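Local coordinates for protein cytochrome c class I (Sideroxydans lithotrophicus, PDB 4XXL) that probably carries electrons as a single-heme c-type cytochrome shuttle used in lithoautotrophic growth, at residues 70-75 / 110-115. Numbering follows the deposited sequence.
Sequences DAEAKL and LVDWIL. With HEC (heme c), chain B.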
loop_
_atom_site.group_PDB
_atom_site.type_symbol
_atom_site.label_atom_id
_atom_site.label_comp_id
_atom_site.label_asym_id
_atom_site.label_seq_id
_atom_site.Cartn_x
_atom_site.Cartn_y
_atom_site.Cartn_z
ATOM N N ASP A 70 -11.721 -7.677 6.635
ATOM C CA ASP A 70 -10.377 -7.551 7.216
ATOM C C ASP A 70 -9.372 -6.872 6.303
ATOM O O ASP A 70 -8.146 -7.073 6.479
ATOM C CB ASP A 70 -9.835 -8.915 7.616
ATOM C CG ASP A 70 -9.758 -9.884 6.478
ATOM O OD1 ASP A 70 -10.198 -9.579 5.314
ATOM O OD2 ASP A 70 -9.261 -11.020 6.719
ATOM N N ALA A 71 -9.877 -6.060 5.368
ATOM C CA ALA A 71 -8.981 -5.399 4.436
ATOM C C ALA A 71 -7.870 -4.580 5.093
ATOM O O ALA A 71 -6.678 -4.631 4.695
ATOM C CB ALA A 71 -9.770 -4.537 3.491
ATOM N N GLU A 72 -8.279 -3.735 6.018
ATOM C CA GLU A 72 -7.272 -2.902 6.676
ATOM C C GLU A 72 -6.192 -3.699 7.393
ATOM O O GLU A 72 -4.996 -3.460 7.233
ATOM C CB GLU A 72 -7.957 -1.992 7.715
ATOM C CG GLU A 72 -7.076 -0.944 8.412
ATOM C CD GLU A 72 -7.858 -0.125 9.441
ATOM O OE1 GLU A 72 -8.262 1.008 9.169
ATOM O OE2 GLU A 72 -8.086 -0.627 10.573
ATOM N N ALA A 73 -6.612 -4.697 8.162
ATOM C CA ALA A 73 -5.628 -5.492 8.889
ATOM C C ALA A 73 -4.697 -6.221 7.884
ATOM O O ALA A 73 -3.480 -6.368 8.103
ATOM C CB ALA A 73 -6.303 -6.505 9.779
ATOM N N LYS A 74 -5.297 -6.709 6.777
ATOM C CA LYS A 74 -4.499 -7.439 5.784
ATOM C C LYS A 74 -3.427 -6.573 5.139
ATOM O O LYS A 74 -2.316 -7.081 4.897
ATOM C CB LYS A 74 -5.326 -8.038 4.660
ATOM C CG LYS A 74 -6.110 -9.281 5.040
ATOM C CD LYS A 74 -5.401 -10.570 4.639
ATOM C CE LYS A 74 -6.375 -11.578 4.016
ATOM N NZ LYS A 74 -7.073 -12.424 5.028
ATOM N N LEU A 75 -3.784 -5.330 4.818
ATOM C CA LEU A 75 -2.788 -4.452 4.168
ATOM C C LEU A 75 -1.789 -3.899 5.188
ATOM O O LEU A 75 -0.607 -3.706 4.852
ATOM C CB LEU A 75 -3.422 -3.298 3.367
ATOM C CG LEU A 75 -4.168 -3.672 2.052
ATOM C CD1 LEU A 75 -4.483 -2.447 1.233
ATOM C CD2 LEU A 75 -3.340 -4.661 1.198
ATOM N N LEU A 110 -2.308 5.527 5.950
ATOM C CA LEU A 110 -1.907 5.253 4.567
ATOM C C LEU A 110 -2.710 4.058 3.948
ATOM O O LEU A 110 -3.207 4.174 2.826
ATOM C CB LEU A 110 -0.439 4.919 4.466
ATOM C CG LEU A 110 0.067 4.396 3.120
ATOM C CD1 LEU A 110 -0.202 5.330 1.957
ATOM C CD2 LEU A 110 1.558 4.201 3.223
ATOM N N VAL A 111 -2.894 2.981 4.694
ATOM C CA VAL A 111 -3.709 1.847 4.279
ATOM C C VAL A 111 -5.116 2.307 3.988
ATOM O O VAL A 111 -5.731 1.936 2.988
ATOM C CB VAL A 111 -3.633 0.711 5.332
ATOM C CG1 VAL A 111 -4.701 -0.396 5.095
ATOM C CG2 VAL A 111 -2.232 0.077 5.239
ATOM N N ASP A 112 -5.661 3.109 4.891
ATOM C CA ASP A 112 -7.050 3.562 4.731
ATOM C C ASP A 112 -7.203 4.400 3.446
ATOM O O ASP A 112 -8.197 4.285 2.701
ATOM C CB ASP A 112 -7.571 4.317 5.948
ATOM C CG ASP A 112 -7.731 3.449 7.177
ATOM O OD1 ASP A 112 -7.791 2.214 7.055
ATOM O OD2 ASP A 112 -7.832 4.027 8.256
ATOM N N TRP A 113 -6.195 5.197 3.150
ATOM C CA TRP A 113 -6.177 5.985 1.901
ATOM C C TRP A 113 -6.185 5.062 0.717
ATOM O O TRP A 113 -7.071 5.182 -0.160
ATOM C CB TRP A 113 -4.998 6.942 1.857
ATOM C CG TRP A 113 -4.951 7.745 0.580
ATOM C CD1 TRP A 113 -5.863 8.618 0.112
ATOM C CD2 TRP A 113 -3.930 7.656 -0.439
ATOM N NE1 TRP A 113 -5.502 9.067 -1.140
ATOM C CE2 TRP A 113 -4.322 8.503 -1.501
ATOM C CE3 TRP A 113 -2.780 6.915 -0.579
ATOM C CZ2 TRP A 113 -3.564 8.661 -2.650
ATOM C CZ3 TRP A 113 -2.034 7.068 -1.710
ATOM C CH2 TRP A 113 -2.420 7.942 -2.739
ATOM N N ILE A 114 -5.243 4.137 0.662
ATOM C CA ILE A 114 -5.217 3.159 -0.414
ATOM C C ILE A 114 -6.555 2.475 -0.666
ATOM O O ILE A 114 -7.003 2.400 -1.834
ATOM C CB ILE A 114 -4.078 2.116 -0.205
ATOM C CG1 ILE A 114 -2.698 2.811 -0.393
ATOM C CG2 ILE A 114 -4.236 0.909 -1.129
ATOM C CD1 ILE A 114 -1.518 1.985 0.112
ATOM N N LEU A 115 -7.156 1.961 0.406
ATOM C CA LEU A 115 -8.418 1.234 0.268
ATOM C C LEU A 115 -9.555 2.069 -0.297
ATOM O O LEU A 115 -10.547 1.515 -0.769
ATOM C CB LEU A 115 -8.815 0.550 1.573
ATOM C CG LEU A 115 -7.920 -0.558 2.032
ATOM C CD1 LEU A 115 -8.141 -0.992 3.475
ATOM C CD2 LEU A 115 -8.043 -1.764 1.115
HETATM FE FE HEC B . 4.063 -2.495 -3.035
HETATM C CHA HEC B . 1.910 -5.110 -3.825
HETATM C CHB HEC B . 1.650 -1.099 -0.999
HETATM C CHC HEC B . 6.375 -0.208 -1.873
HETATM C CHD HEC B . 6.192 -3.458 -5.463
HETATM N NA HEC B . 2.159 -3.063 -2.487
HETATM C C1A HEC B . 1.456 -4.101 -2.985
HETATM C C2A HEC B . 0.142 -4.008 -2.460
HETATM C C3A HEC B . 0.091 -2.868 -1.694
HETATM C C4A HEC B . 1.378 -2.263 -1.719
HETATM C CMA HEC B . -1.083 -2.287 -0.968
HETATM C CAA HEC B . -0.957 -5.027 -2.761
HETATM C CBA HEC B . -0.870 -6.160 -1.764
HETATM C CGA HEC B . -1.997 -7.172 -1.880
HETATM O O1A HEC B . -2.688 -7.213 -2.909
HETATM O O2A HEC B . -2.292 -7.876 -0.857
HETATM N NB HEC B . 4.035 -0.956 -1.721
HETATM C C1B HEC B . 2.943 -0.550 -0.986
HETATM C C2B HEC B . 3.318 0.552 -0.160
HETATM C C3B HEC B . 4.619 0.824 -0.353
HETATM C C4B HEC B . 5.100 -0.141 -1.333
HETATM C CMB HEC B . 2.390 1.247 0.795
HETATM C CAB HEC B . 5.515 1.779 0.333
HETATM C CBB HEC B . 5.607 1.463 1.708
HETATM N NC HEC B . 5.968 -1.919 -3.626
HETATM C C1C HEC B . 6.687 -0.986 -2.950
HETATM C C2C HEC B . 7.865 -0.845 -3.712
HETATM C C3C HEC B . 7.844 -1.681 -4.811
HETATM C C4C HEC B . 6.614 -2.392 -4.681
HETATM C CMC HEC B . 8.898 0.165 -3.374
HETATM C CAC HEC B . 8.895 -1.802 -5.905
HETATM C CBC HEC B . 10.225 -2.054 -5.545
HETATM N ND HEC B . 4.071 -3.985 -4.288
HETATM C C1D HEC B . 5.018 -4.223 -5.262
HETATM C C2D HEC B . 4.701 -5.447 -6.040
HETATM C C3D HEC B . 3.537 -5.870 -5.568
HETATM C C4D HEC B . 3.110 -4.945 -4.502
HETATM C CMD HEC B . 5.520 -6.013 -7.136
HETATM C CAD HEC B . 2.718 -7.075 -6.065
HETATM C CBD HEC B . 3.084 -8.320 -5.310
HETATM C CGD HEC B . 2.340 -9.593 -5.728
HETATM O O1D HEC B . 1.222 -9.573 -6.329
HETATM O O2D HEC B . 2.846 -10.694 -5.383
#
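Residues 71-75 and 110-115 form a mainly apolar helix-helix contact with an acidic pair and a lysine at its margin, joining the first turn of helix 71-81 to the C-terminal helix 104-115 beside heme c in the cytochrome c fold. The two short axes come within 9.6 Å and run 120° apart, and the backbones are nearest where L75 faces V111. There CG1 of V111, anti to its own backbone N, lies 3.6 Å from L75 CB and also rests against the carbonyl O of E72. CD1 of L75 meets L115 CD2 at 3.6 Å, with I114 CG2 somewhat farther off. L115 forks over the start of the helix: its CD1 reaches 3.7 Å from E72 N and 3.9 Å from A71 CB. Y65 of helix 58-65 packs on A71, L75 and L115, and the other branch of L75, CD2, is 3.9 Å from the heme methyl CMA, so this leucine belongs to both the helix contact and the heme pocket.

At the partly exposed margin E72 extends from a CG anti to its backbone N (chi1 -174°), and its OE1 stands 2.5 Å from D112 OD1, the two carboxylates nearly coplanar at 30°. K108 forms salt bridges with E72 OE1 and D112 OD2. An alanine in place of E72 would probably cost K108 one of its two carboxylate partners and leave D112 OD1 without the glutamate oxygen beside it. Two acid oxygens this close would probably be tolerated only with K108 bridging them and perhaps a shared proton; the polar margin is thus likely to depend on ionisation, whereas the aliphatic interior should not.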